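Local coordinates for protein 433aa long hypothetical phosphoribosylglycinamide formyl transferase (Pyrococcus horikoshii, PDB 2DWC) that is an ATP-grasp family protein with a Rossmann-like N-terminal domain and binds adenosine-5'-diphosphate, at residues Lys32-Glu37 with Ile87-Ala92; Arg62-Asn67 with Val78-Pro83; Phe73-Val78 with Glu102-Phe107; Phe107-Ala112 with Arg319-Leu324; Val302-His307 with Ser312-His317. One frame throughout, in Å; residues are numbered along the deposited sequence.

Interaction 1 of 5, residues Lys32-Glu37 with Ile87-Ala92; sequences KEIAIE and IPEIEA
Ile34, on helix 29-40, meets Ile87, on strand 85-88, through a small apolar contact. The two side chains point at each other. Ile34 CD1 is 4.3 Å from Ile87 CG2, an apolar contact between the two branches. Ile34 CG2 lies anti to the backbone N. CG1 lies beside that N, and an extended second torsion (chi2 169°) carries CD1 out to the strand. Both isoleucines also pack on Ile22 of strand 21-25.

The contact joins a helix to the end strand of a parallel four-stranded sheet, ordered 62-65, 44-49, 21-25, 85-88. This is a Rossmann-like arrangement, as expected of a preATP-grasp domain. Strand 85-88 is tied to strand 21-25 by backbone hydrogen bonds between Ile87 and both Leu23 and Leu25.

The modelled closeness of the Glu89 carboxylate to Ile34 is doubtful, and nothing rests on it.

Several polar groups of the helix pair with the second subunit. Glu33 forms a salt bridge with Arg40 of the second subunit. Glu37 forms one with Arg374 of that same subunit. Ile36 packs on Ile36 of the second subunit.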
# COMPACT_ATOMS: atom_id res chain seq x y z
N LYS B 32 -5.84 -9.81 0.35
CA LYS B 32 -5.55 -8.77 -0.65
C LYS B 32 -4.38 -7.89 -0.19
O LYS B 32 -3.52 -7.54 -1.01
CB LYS B 32 -6.81 -7.89 -0.86
CG LYS B 32 -6.65 -6.83 -1.93
CD LYS B 32 -7.97 -6.02 -2.02
CE LYS B 32 -8.05 -5.27 -3.33
NZ LYS B 32 -9.30 -4.41 -3.36
N GLU B 33 -4.38 -7.48 1.09
CA GLU B 33 -3.28 -6.66 1.59
C GLU B 33 -1.95 -7.44 1.68
O GLU B 33 -0.86 -6.86 1.44
CB GLU B 33 -3.66 -5.98 2.93
CG GLU B 33 -4.61 -4.78 2.67
CD GLU B 33 -3.91 -3.55 2.03
OE1 GLU B 33 -4.66 -2.66 1.52
OE2 GLU B 33 -2.65 -3.44 2.06
N ILE B 34 -1.99 -8.75 1.95
CA ILE B 34 -0.74 -9.53 1.92
C ILE B 34 -0.26 -9.55 0.45
O ILE B 34 0.92 -9.41 0.14
CB ILE B 34 -0.98 -10.99 2.38
CG1 ILE B 34 -1.38 -11.00 3.87
CG2 ILE B 34 0.31 -11.85 2.16
CD1 ILE B 34 -1.88 -12.36 4.33
N ALA B 35 -1.20 -9.70 -0.49
CA ALA B 35 -0.80 -9.72 -1.89
C ALA B 35 -0.18 -8.40 -2.31
O ALA B 35 0.75 -8.37 -3.13
CB ALA B 35 -2.05 -10.05 -2.79
N ILE B 36 -0.74 -7.30 -1.81
CA ILE B 36 -0.19 -5.98 -2.17
C ILE B 36 1.24 -5.83 -1.63
O ILE B 36 2.13 -5.34 -2.33
CB ILE B 36 -1.14 -4.86 -1.62
CG1 ILE B 36 -2.35 -4.76 -2.55
CG2 ILE B 36 -0.44 -3.49 -1.66
CD1 ILE B 36 -3.45 -3.88 -2.00
N GLU B 37 1.51 -6.25 -0.39
CA GLU B 37 2.93 -6.13 0.05
C GLU B 37 3.83 -7.07 -0.74
O GLU B 37 4.98 -6.71 -1.10
CB GLU B 37 3.04 -6.46 1.52
CG GLU B 37 4.50 -6.30 2.03
CD GLU B 37 5.04 -4.85 1.94
OE1 GLU B 37 4.25 -3.85 1.90
OE2 GLU B 37 6.28 -4.73 1.93
N ILE B 87 -0.28 -19.91 2.75
CA ILE B 87 -0.86 -18.98 3.72
C ILE B 87 -2.36 -19.09 3.84
O ILE B 87 -3.11 -18.53 3.02
CB ILE B 87 -0.47 -17.54 3.29
CG1 ILE B 87 1.06 -17.43 3.11
CG2 ILE B 87 -0.95 -16.53 4.33
CD1 ILE B 87 1.60 -16.03 2.66
N PRO B 88 -2.83 -19.85 4.82
CA PRO B 88 -4.27 -20.02 5.03
C PRO B 88 -4.82 -18.71 5.57
O PRO B 88 -4.29 -18.18 6.53
CB PRO B 88 -4.38 -21.14 6.07
CG PRO B 88 -3.03 -21.70 6.24
CD PRO B 88 -2.03 -20.62 5.81
N GLU B 89 -5.89 -18.18 4.95
CA GLU B 89 -6.45 -16.92 5.39
C GLU B 89 -7.77 -17.14 6.13
O GLU B 89 -8.29 -16.24 6.80
CB GLU B 89 -6.65 -16.03 4.18
CG GLU B 89 -5.32 -15.78 3.47
CD GLU B 89 -4.50 -14.75 4.21
OE1 GLU B 89 -4.13 -14.94 5.41
OE2 GLU B 89 -4.22 -13.72 3.57
N ILE B 90 -8.28 -18.36 6.05
CA ILE B 90 -9.51 -18.73 6.73
C ILE B 90 -9.36 -20.07 7.42
O ILE B 90 -8.38 -20.78 7.22
CB ILE B 90 -10.66 -18.80 5.75
CG1 ILE B 90 -10.35 -19.76 4.60
CG2 ILE B 90 -10.90 -17.42 5.20
CD1 ILE B 90 -11.57 -20.12 3.76
N GLU B 91 -10.32 -20.38 8.28
CA GLU B 91 -10.31 -21.65 9.01
C GLU B 91 -10.92 -22.77 8.16
O GLU B 91 -10.53 -23.93 8.31
CB GLU B 91 -11.11 -21.50 10.31
CG GLU B 91 -11.14 -22.77 11.12
CD GLU B 91 -12.45 -22.92 11.88
OE1 GLU B 91 -12.84 -21.95 12.59
OE2 GLU B 91 -13.08 -24.01 11.77
N ALA B 92 -11.87 -22.42 7.27
CA ALA B 92 -12.57 -23.41 6.43
C ALA B 92 -11.74 -23.94 5.26
O ALA B 92 -12.06 -23.74 4.08
CB ALA B 92 -13.87 -22.85 5.94

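Interaction 2 of 5, residues Arg62-Asn67 with Val78-Pro83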
# COMPACT_ATOMS: atom_id res chain seq x y z
N ARG B 62 -1.88 -14.74 -10.40
CA ARG B 62 -2.74 -15.81 -10.96
C ARG B 62 -3.70 -16.26 -9.88
O ARG B 62 -3.42 -16.08 -8.68
CB ARG B 62 -1.89 -17.06 -11.30
CG ARG B 62 -1.28 -17.25 -12.67
CD ARG B 62 -0.72 -18.74 -12.76
NE ARG B 62 0.32 -19.12 -11.77
CZ ARG B 62 1.42 -18.41 -11.57
NH1 ARG B 62 1.63 -17.29 -12.26
NH2 ARG B 62 2.33 -18.79 -10.67
N SER B 63 -4.78 -16.94 -10.27
CA SER B 63 -5.72 -17.42 -9.23
C SER B 63 -6.25 -18.81 -9.58
O SER B 63 -6.15 -19.23 -10.74
CB SER B 63 -6.85 -16.39 -9.09
OG SER B 63 -7.64 -16.37 -10.28
N TYR B 64 -6.77 -19.51 -8.58
CA TYR B 64 -7.43 -20.81 -8.76
C TYR B 64 -8.73 -20.71 -7.97
O TYR B 64 -8.74 -20.11 -6.91
CB TYR B 64 -6.61 -21.97 -8.19
CG TYR B 64 -5.37 -22.29 -8.96
CD1 TYR B 64 -4.19 -21.59 -8.76
CD2 TYR B 64 -5.36 -23.37 -9.89
CE1 TYR B 64 -3.00 -21.93 -9.45
CE2 TYR B 64 -4.20 -23.72 -10.57
CZ TYR B 64 -3.02 -23.01 -10.34
OH TYR B 64 -1.90 -23.44 -10.98
N VAL B 65 -9.81 -21.27 -8.50
CA VAL B 65 -11.11 -21.22 -7.84
C VAL B 65 -11.59 -22.63 -7.60
O VAL B 65 -11.63 -23.46 -8.52
CB VAL B 65 -12.17 -20.47 -8.75
CG1 VAL B 65 -13.57 -20.49 -8.08
CG2 VAL B 65 -11.73 -19.04 -9.02
N GLY B 66 -11.97 -22.93 -6.36
CA GLY B 66 -12.42 -24.27 -6.08
C GLY B 66 -12.81 -24.38 -4.61
O GLY B 66 -12.70 -23.40 -3.87
N ASN B 67 -13.29 -25.57 -4.25
CA ASN B 67 -13.76 -25.90 -2.91
C ASN B 67 -12.50 -26.16 -2.04
O ASN B 67 -11.81 -27.17 -2.20
CB ASN B 67 -14.62 -27.15 -3.02
CG ASN B 67 -15.04 -27.69 -1.67
OD1 ASN B 67 -14.90 -27.02 -0.63
ND2 ASN B 67 -15.57 -28.91 -1.67
N VAL B 78 -1.17 -26.96 -5.15
CA VAL B 78 0.17 -26.97 -4.53
C VAL B 78 1.19 -27.69 -5.41
O VAL B 78 2.31 -27.20 -5.60
CB VAL B 78 0.12 -27.62 -3.11
CG1 VAL B 78 1.59 -27.85 -2.58
CG2 VAL B 78 -0.68 -26.70 -2.14
N GLU B 79 0.82 -28.81 -6.02
CA GLU B 79 1.77 -29.49 -6.87
C GLU B 79 2.13 -28.67 -8.09
O GLU B 79 3.27 -28.71 -8.59
CB GLU B 79 1.26 -30.86 -7.30
CG GLU B 79 1.50 -31.93 -6.30
CD GLU B 79 3.02 -32.19 -6.11
OE1 GLU B 79 3.78 -32.20 -7.10
OE2 GLU B 79 3.42 -32.39 -4.94
N ARG B 80 1.15 -27.96 -8.64
CA ARG B 80 1.44 -27.13 -9.80
C ARG B 80 2.36 -25.96 -9.49
O ARG B 80 3.29 -25.66 -10.24
CB ARG B 80 0.13 -26.56 -10.40
CG ARG B 80 -0.69 -27.63 -11.17
CD ARG B 80 -1.99 -27.04 -11.68
NE ARG B 80 -1.80 -25.88 -12.57
CZ ARG B 80 -1.66 -25.98 -13.90
NH1 ARG B 80 -1.52 -24.89 -14.65
NH2 ARG B 80 -1.63 -27.20 -14.49
N GLU B 81 2.07 -25.30 -8.37
CA GLU B 81 2.73 -24.06 -8.01
C GLU B 81 4.01 -24.14 -7.17
O GLU B 81 4.85 -23.23 -7.26
CB GLU B 81 1.69 -23.17 -7.30
CG GLU B 81 0.46 -22.76 -8.18
CD GLU B 81 0.85 -21.91 -9.41
OE1 GLU B 81 0.08 -21.89 -10.42
OE2 GLU B 81 1.92 -21.28 -9.37
N LYS B 82 4.09 -25.17 -6.33
CA LYS B 82 5.27 -25.39 -5.46
C LYS B 82 5.69 -24.08 -4.84
O LYS B 82 6.81 -23.59 -5.03
CB LYS B 82 6.40 -26.01 -6.29
CG LYS B 82 5.93 -27.31 -6.92
CD LYS B 82 7.09 -28.15 -7.46
CE LYS B 82 6.62 -29.57 -7.74
NZ LYS B 82 5.80 -29.58 -8.96
N PRO B 83 4.79 -23.50 -4.03
CA PRO B 83 5.04 -22.22 -3.37
C PRO B 83 6.06 -22.26 -2.23
O PRO B 83 6.28 -23.33 -1.65
CB PRO B 83 3.66 -21.84 -2.87
CG PRO B 83 3.07 -23.10 -2.48
CD PRO B 83 3.51 -24.09 -3.58
O HOH W 1 -1.04 -22.26 -13.86
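Arg62 grips the carboxylate of Glu81 side-on with two nitrogens. Arg62 NE donates to Glu81 OE1 at 3.1 Å, and Arg62 NH2 donates to Glu81 OE2 at 2.8 Å. Both bonds are nearly straight. They lie close to the guanidinium plane and reach the syn side of each oxygen, somewhat out of the carboxylate plane. The two planes are 24° apart.

Glu81 OE1 takes a second bond on its anti lone pair, from Tyr64 OH at 2.6 Å. That hydroxyl in turn accepts from Arg80 NE at 2.9 Å, with an N-H...O angle of 165°. A water bridges Arg80 NH1 and Tyr64 OH. The phenol thus passes a chain of bonds from Arg80 to Glu81. The arginine and the carboxylate both sit at the edge of its ring.

Glu81 reaches this point through a bent chain (chi2 -63°). Further out, Arg62 NH2 also pairs with Glu44, and Glu81 OE2 with Lys21. Two positive partners should favour the charged form of Glu81. Strand 62-65 is placed by backbone bonds between Tyr64 and both Ala47 and Asp49 of strand 44-49.

Helix 71-81 follows this edge strand and leads to strand 85-88, across the parallel sheet. The network therefore clasps a beta-alpha-beta crossover of the Rossmann-like domain.

Interaction 3 of 5, residues Phe73-Val78 with Glu102-Phe107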
# COMPACT_ATOMS: atom_id res chain seq x y z
N PHE B 73 -8.30 -30.86 -4.67
CA PHE B 73 -8.22 -29.57 -5.35
C PHE B 73 -6.98 -28.82 -4.85
O PHE B 73 -6.15 -28.35 -5.65
CB PHE B 73 -9.49 -28.73 -5.09
CG PHE B 73 -9.32 -27.27 -5.41
CD1 PHE B 73 -8.92 -26.87 -6.67
CD2 PHE B 73 -9.54 -26.30 -4.43
CE1 PHE B 73 -8.75 -25.50 -6.98
CE2 PHE B 73 -9.38 -24.93 -4.70
CZ PHE B 73 -8.97 -24.52 -6.01
N LEU B 74 -6.85 -28.73 -3.54
CA LEU B 74 -5.71 -28.03 -2.96
C LEU B 74 -4.39 -28.69 -3.34
O LEU B 74 -3.41 -27.99 -3.65
CB LEU B 74 -5.84 -27.93 -1.42
CG LEU B 74 -7.09 -27.15 -0.93
CD1 LEU B 74 -7.09 -27.13 0.61
CD2 LEU B 74 -7.09 -25.71 -1.48
N TRP B 75 -4.34 -30.02 -3.35
CA TRP B 75 -3.08 -30.65 -3.74
C TRP B 75 -2.72 -30.35 -5.21
O TRP B 75 -1.56 -30.21 -5.59
CB TRP B 75 -3.18 -32.18 -3.55
CG TRP B 75 -2.40 -32.67 -2.34
CD1 TRP B 75 -2.92 -33.32 -1.25
CD2 TRP B 75 -0.99 -32.54 -2.12
NE1 TRP B 75 -1.89 -33.63 -0.37
CE2 TRP B 75 -0.70 -33.16 -0.88
CE3 TRP B 75 0.07 -31.98 -2.85
CZ2 TRP B 75 0.60 -33.22 -0.36
CZ3 TRP B 75 1.37 -32.04 -2.34
CH2 TRP B 75 1.61 -32.66 -1.09
N SER B 76 -3.73 -30.29 -6.06
CA SER B 76 -3.46 -30.03 -7.46
C SER B 76 -2.82 -28.65 -7.58
O SER B 76 -1.83 -28.44 -8.28
CB SER B 76 -4.79 -30.08 -8.28
OG SER B 76 -4.52 -29.79 -9.64
N VAL B 77 -3.35 -27.69 -6.84
CA VAL B 77 -2.77 -26.35 -6.88
C VAL B 77 -1.34 -26.35 -6.30
O VAL B 77 -0.42 -25.77 -6.88
CB VAL B 77 -3.65 -25.36 -6.07
CG1 VAL B 77 -2.98 -23.96 -6.11
CG2 VAL B 77 -5.07 -25.30 -6.71
N VAL B 78 -1.17 -26.96 -5.15
CA VAL B 78 0.17 -26.97 -4.53
C VAL B 78 1.19 -27.69 -5.41
O VAL B 78 2.31 -27.20 -5.60
CB VAL B 78 0.12 -27.62 -3.11
CG1 VAL B 78 1.59 -27.85 -2.58
CG2 VAL B 78 -0.68 -26.70 -2.14
N GLU B 102 2.76 -30.11 4.53
CA GLU B 102 3.92 -29.93 5.43
C GLU B 102 4.78 -31.17 5.46
O GLU B 102 6.02 -31.09 5.40
CB GLU B 102 3.34 -29.54 6.80
CG GLU B 102 4.25 -29.24 7.91
CD GLU B 102 3.41 -28.77 9.09
OE1 GLU B 102 2.82 -29.65 9.77
OE2 GLU B 102 3.29 -27.53 9.27
N LYS B 103 4.12 -32.34 5.56
CA LYS B 103 4.83 -33.61 5.56
C LYS B 103 5.63 -33.81 4.30
O LYS B 103 6.68 -34.46 4.30
CB LYS B 103 3.82 -34.77 5.72
CG LYS B 103 3.91 -35.51 7.02
CD LYS B 103 2.81 -36.57 7.13
CE LYS B 103 2.69 -37.41 5.84
NZ LYS B 103 3.88 -38.29 5.53
N ASP B 104 5.16 -33.23 3.20
CA ASP B 104 5.82 -33.34 1.92
C ASP B 104 6.82 -32.22 1.66
O ASP B 104 7.29 -32.06 0.54
CB ASP B 104 4.76 -33.34 0.80
CG ASP B 104 5.29 -33.84 -0.53
OD1 ASP B 104 6.01 -34.85 -0.54
OD2 ASP B 104 4.97 -33.23 -1.59
N GLY B 105 7.10 -31.43 2.69
CA GLY B 105 8.09 -30.38 2.55
C GLY B 105 7.64 -29.00 2.07
O GLY B 105 8.49 -28.22 1.64
N TYR B 106 6.34 -28.70 2.10
CA TYR B 106 5.90 -27.36 1.72
C TYR B 106 5.60 -26.64 3.00
O TYR B 106 4.93 -27.19 3.89
CB TYR B 106 4.61 -27.40 0.88
CG TYR B 106 4.87 -28.01 -0.46
CD1 TYR B 106 4.57 -29.35 -0.70
CD2 TYR B 106 5.48 -27.27 -1.48
CE1 TYR B 106 4.88 -29.95 -1.91
CE2 TYR B 106 5.78 -27.88 -2.72
CZ TYR B 106 5.48 -29.21 -2.90
OH TYR B 106 5.78 -29.81 -4.09
N PHE B 107 5.98 -25.35 3.05
CA PHE B 107 5.85 -24.57 4.27
C PHE B 107 4.44 -23.99 4.50
O PHE B 107 4.03 -23.04 3.83
CB PHE B 107 6.92 -23.45 4.26
CG PHE B 107 6.90 -22.59 5.49
CD1 PHE B 107 6.80 -23.18 6.77
CD2 PHE B 107 7.00 -21.21 5.39
CE1 PHE B 107 6.78 -22.40 7.94
CE2 PHE B 107 6.98 -20.40 6.59
CZ PHE B 107 6.87 -21.03 7.85
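Val78 places CG1 over one face of the Tyr106 ring, and this is the closely packed, buried part of the contact. CG1 of Val78 stands 3.8 Å from the centroid of the Tyr106 ring, only 8° off its normal, a CH-pi contact. It gets there by standing anti to the backbone N (chi1 170°), where it points at the loop. Phe101 of helix 95-103 touches both residues.

Toward solvent the contact thins out. A single ring touch, Trp75 CZ3 to Tyr106 CE1 at 4.1 Å, joins the two aromatics. Asp104 is exposed, and its OD2 meets Trp75 CH2 at the indole edge, 3.4 Å away. The polar end of Trp75 turns instead to Glu100, which accepts from NE1. The Trp75 ring meets that of Phe101 edge-to-face.

The loop is shaped by the end of helix 95-103. Gly105 N bonds to Glu102 O at 2.9 Å, and Tyr106 N bonds to Phe101 O. With the positive phi of Gly105, this is a Schellman motif.

Interaction 4 of 5, residues Phe107-Ala112 with Arg319-Leu324; sequences FVVPNA and RAVLGL
Val109 laps both of its methyls over CG1 of Val321. Val109 CG1 and CG2 each lie 3.5 Å from Val321 CG1, and the CG2 pair is tighter than usual van der Waals contact. The two side chains cross at about a right angle. Val321 CG1 stands beside its backbone N (chi1 -50°), which turns it to the loop.

Phe107 adds a second touch. Its ring edge points at the end of helix 313-322, with Phe107 CE2 3.4 Å from Val321 O and 4.1 Å from Val321 CB. The oxygen lies in the ring plane.

A cis peptide joins Val109 to Pro110, and Asn111 caps the next helix through Ala114 N. On the other segment, Gly323 ends helix 313-322 in a Schellman motif. Val321 also packs on Ala85 and Ile87 of strand 85-88.

No hydrogen bond links the two segments. The N-terminal domain and helix 313-322 meet here by close apolar fit, with a weakly polar ring edge facing the carbonyl oxygen.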
# COMPACT_ATOMS: atom_id res chain seq x y z
N PHE B 107 5.98 -25.35 3.05
CA PHE B 107 5.85 -24.57 4.27
C PHE B 107 4.44 -23.99 4.50
O PHE B 107 4.03 -23.04 3.83
CB PHE B 107 6.92 -23.45 4.26
CG PHE B 107 6.90 -22.59 5.49
CD1 PHE B 107 6.80 -23.18 6.77
CD2 PHE B 107 7.00 -21.21 5.39
CE1 PHE B 107 6.78 -22.40 7.94
CE2 PHE B 107 6.98 -20.40 6.59
CZ PHE B 107 6.87 -21.03 7.85
N VAL B 108 3.73 -24.60 5.43
CA VAL B 108 2.39 -24.16 5.83
C VAL B 108 2.53 -23.23 7.04
O VAL B 108 3.22 -23.56 8.03
CB VAL B 108 1.54 -25.38 6.21
CG1 VAL B 108 0.16 -24.97 6.70
CG2 VAL B 108 1.41 -26.29 4.96
N VAL B 109 1.89 -22.07 6.95
CA VAL B 109 2.00 -21.00 7.95
C VAL B 109 0.89 -21.00 8.99
O VAL B 109 -0.29 -21.12 8.64
CB VAL B 109 1.92 -19.63 7.23
CG1 VAL B 109 1.75 -18.47 8.23
CG2 VAL B 109 3.18 -19.47 6.35
N PRO B 110 1.24 -20.90 10.28
CA PRO B 110 2.59 -20.81 10.89
C PRO B 110 3.16 -22.23 10.92
O PRO B 110 4.39 -22.42 10.86
CB PRO B 110 2.30 -20.20 12.27
CG PRO B 110 0.94 -20.76 12.60
CD PRO B 110 0.18 -20.66 11.28
N ASN B 111 2.23 -23.18 11.02
CA ASN B 111 2.45 -24.65 10.86
C ASN B 111 1.02 -25.18 10.74
O ASN B 111 0.04 -24.49 11.08
CB ASN B 111 3.24 -25.36 12.02
CG ASN B 111 2.78 -24.95 13.39
OD1 ASN B 111 1.60 -25.04 13.71
ND2 ASN B 111 3.73 -24.49 14.21
N ALA B 112 0.88 -26.41 10.27
CA ALA B 112 -0.45 -26.97 10.08
C ALA B 112 -1.20 -27.17 11.40
O ALA B 112 -2.39 -26.89 11.51
CB ALA B 112 -0.33 -28.33 9.31
N ARG B 319 6.62 -10.82 5.64
CA ARG B 319 8.06 -10.84 5.90
C ARG B 319 8.42 -12.04 6.77
O ARG B 319 9.37 -12.77 6.48
CB ARG B 319 8.49 -9.52 6.59
CG ARG B 319 8.53 -8.35 5.54
CD ARG B 319 8.67 -6.99 6.19
NE ARG B 319 9.97 -6.85 6.84
CZ ARG B 319 10.82 -5.83 6.65
NH1 ARG B 319 10.55 -4.84 5.82
NH2 ARG B 319 11.96 -5.78 7.35
N ALA B 320 7.64 -12.24 7.82
CA ALA B 320 7.95 -13.34 8.73
C ALA B 320 7.96 -14.67 7.97
O ALA B 320 8.89 -15.45 8.13
CB ALA B 320 6.91 -13.43 9.88
N VAL B 321 6.92 -14.93 7.15
CA VAL B 321 6.85 -16.25 6.49
C VAL B 321 7.75 -16.49 5.29
O VAL B 321 7.90 -17.65 4.84
CB VAL B 321 5.37 -16.66 6.18
CG1 VAL B 321 4.51 -16.47 7.43
CG2 VAL B 321 4.79 -15.82 5.01
N LEU B 322 8.37 -15.43 4.79
CA LEU B 322 9.36 -15.54 3.72
C LEU B 322 10.75 -15.73 4.39
O LEU B 322 11.73 -15.99 3.70
CB LEU B 322 9.41 -14.25 2.87
CG LEU B 322 8.21 -14.14 1.91
CD1 LEU B 322 8.29 -12.80 1.15
CD2 LEU B 322 8.23 -15.35 0.96
N GLY B 323 10.78 -15.63 5.73
CA GLY B 323 12.04 -15.77 6.49
C GLY B 323 12.83 -14.46 6.55
O GLY B 323 14.00 -14.46 6.92
N LEU B 324 12.20 -13.32 6.26
CA LEU B 324 12.91 -12.03 6.29
C LEU B 324 12.86 -11.48 7.72
O LEU B 324 12.00 -11.83 8.54
CB LEU B 324 12.22 -11.03 5.33
CG LEU B 324 12.33 -11.49 3.87
CD1 LEU B 324 11.37 -10.63 2.99
CD2 LEU B 324 13.74 -11.35 3.35

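Interaction 5 of 5, residues Val302-His307 with Ser312-His317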
# COMPACT_ATOMS: atom_id res chain seq x y z
N VAL B 302 -6.42 -1.94 11.32
CA VAL B 302 -6.01 -0.59 11.77
C VAL B 302 -4.51 -0.33 11.48
O VAL B 302 -4.10 0.81 11.21
CB VAL B 302 -6.30 -0.41 13.27
CG1 VAL B 302 -5.48 -1.39 14.11
CG2 VAL B 302 -5.98 1.05 13.67
N THR B 303 -3.69 -1.39 11.47
CA THR B 303 -2.26 -1.22 11.23
C THR B 303 -1.91 -0.75 9.81
O THR B 303 -0.77 -0.35 9.54
CB THR B 303 -1.44 -2.47 11.59
OG1 THR B 303 -1.83 -3.56 10.74
CG2 THR B 303 -1.68 -2.84 13.08
N LEU B 304 -2.91 -0.74 8.92
CA LEU B 304 -2.72 -0.18 7.57
C LEU B 304 -2.46 1.32 7.77
O LEU B 304 -1.87 1.98 6.91
CB LEU B 304 -4.01 -0.35 6.78
CG LEU B 304 -4.26 -1.81 6.41
CD1 LEU B 304 -5.64 -1.93 5.72
CD2 LEU B 304 -3.14 -2.30 5.45
N ALA B 305 -2.91 1.88 8.90
CA ALA B 305 -2.65 3.31 9.10
C ALA B 305 -1.77 3.61 10.33
O ALA B 305 -1.02 4.59 10.33
CB ALA B 305 -3.98 4.10 9.21
N SER B 306 -1.89 2.79 11.37
CA SER B 306 -1.12 3.05 12.61
C SER B 306 0.31 2.55 12.56
O SER B 306 1.13 2.98 13.34
CB SER B 306 -1.85 2.45 13.80
OG SER B 306 -2.02 1.07 13.59
N HIS B 307 0.62 1.60 11.67
CA HIS B 307 2.00 1.18 11.52
C HIS B 307 2.60 1.90 10.32
O HIS B 307 1.85 2.35 9.43
CB HIS B 307 2.11 -0.33 11.29
CG HIS B 307 2.00 -1.13 12.55
ND1 HIS B 307 2.23 -2.49 12.58
CD2 HIS B 307 1.61 -0.79 13.80
CE1 HIS B 307 1.99 -2.95 13.80
NE2 HIS B 307 1.61 -1.93 14.56
N SER B 312 2.34 -3.00 8.08
CA SER B 312 1.02 -3.37 8.62
C SER B 312 1.11 -4.84 9.02
O SER B 312 2.10 -5.52 8.72
CB SER B 312 -0.07 -3.29 7.51
OG SER B 312 0.21 -4.34 6.56
N GLU B 313 0.07 -5.36 9.67
CA GLU B 313 0.11 -6.76 10.07
C GLU B 313 0.30 -7.66 8.84
O GLU B 313 0.82 -8.77 8.96
CB GLU B 313 -1.18 -7.20 10.83
CG GLU B 313 -2.49 -6.96 10.05
CD GLU B 313 -3.67 -7.75 10.63
OE1 GLU B 313 -4.82 -7.48 10.19
OE2 GLU B 313 -3.45 -8.66 11.48
N PHE B 314 -0.17 -7.21 7.67
CA PHE B 314 -0.04 -8.04 6.46
C PHE B 314 1.38 -8.15 5.97
O PHE B 314 1.82 -9.25 5.56
CB PHE B 314 -0.97 -7.44 5.39
CG PHE B 314 -2.34 -7.23 5.92
CD1 PHE B 314 -3.13 -8.31 6.28
CD2 PHE B 314 -2.82 -5.92 6.15
CE1 PHE B 314 -4.38 -8.12 6.88
CE2 PHE B 314 -4.06 -5.71 6.74
CZ PHE B 314 -4.85 -6.82 7.12
N ALA B 315 2.10 -7.03 6.01
CA ALA B 315 3.48 -7.00 5.62
C ALA B 315 4.33 -7.69 6.70
O ALA B 315 5.33 -8.32 6.37
CB ALA B 315 3.96 -5.52 5.44
N LEU B 316 3.92 -7.58 7.97
CA LEU B 316 4.69 -8.26 9.05
C LEU B 316 4.55 -9.76 8.83
O LEU B 316 5.52 -10.50 8.94
CB LEU B 316 4.14 -7.91 10.43
CG LEU B 316 4.49 -6.48 10.85
CD1 LEU B 316 3.70 -6.09 12.10
CD2 LEU B 316 6.02 -6.36 11.10
N HIS B 317 3.34 -10.21 8.52
CA HIS B 317 3.12 -11.64 8.27
C HIS B 317 3.94 -12.10 7.08
O HIS B 317 4.61 -13.12 7.13
CB HIS B 317 1.63 -11.88 7.96
CG HIS B 317 1.20 -13.31 8.01
ND1 HIS B 317 1.44 -14.13 9.09
CD2 HIS B 317 0.48 -14.04 7.13
CE1 HIS B 317 0.87 -15.31 8.88
NE2 HIS B 317 0.27 -15.28 7.70
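Thr303 OG1 is held by two groups. It accepts from Glu313 N at 2.8 Å, with an N-H...O angle of 160°, and it bonds to Gly300 O. The first bond ties short helix 303-306 to the N-terminus of helix 313-322. Ser312 is the N-cap of that longer helix. Its OG makes weak bonds to Phe314 N and Ala315 N, while Thr303 takes the N-H of Glu313. Two hydroxyls thus share the first turn. The Thr303 hydroxyl is placed between its own backbone N and carbonyl carbon (chi1 64°).

Apolar contacts lie beside this cap. Leu304 CD2 is 3.7 Å from Phe314 CD2 and approaches the edge of the ring. One face of Phe314 carries Glu313 CG over its centre. The Glu313 carboxylate goes on to bond His297 N. The Phe314 side chain also reaches Leu30 and Glu33 of helix 29-40, which links this site to the N-terminal domain.

His307 packs against the methyl of Thr303, whose CG2 sits over the centre of the imidazole. ND1 bonds to Phe311 O within the connecting loop. At the edge of the same ring, Leu316 CD1 lies in plane, 3.9 Å from His307 ND1.

Interactions 1, 2 and 3 lie within the Rossmann-like N-terminal domain. Interactions 2 and 3 share Val78 and helix 71-81, with centres about 9 Å apart. Glu79 and Asp104, two like charges, come close between them. Interaction 4 shares Phe107 with interaction 3 and brings in helix 313-322, whose start lies in interaction 5. Interaction 1 lies against both interaction 4 and interaction 5: Ile87 CD1 is 4.0 Å from Val321 CG2, and Glu33 CB is 3.3 Å from Phe314 CD2. Interactions 3 and 5 are far apart, about 28 Å between centres. No residue of the adenosine-5'-diphosphate pocket belongs to any of the five. Interactions 1, 4 and 5 also touch the second subunit.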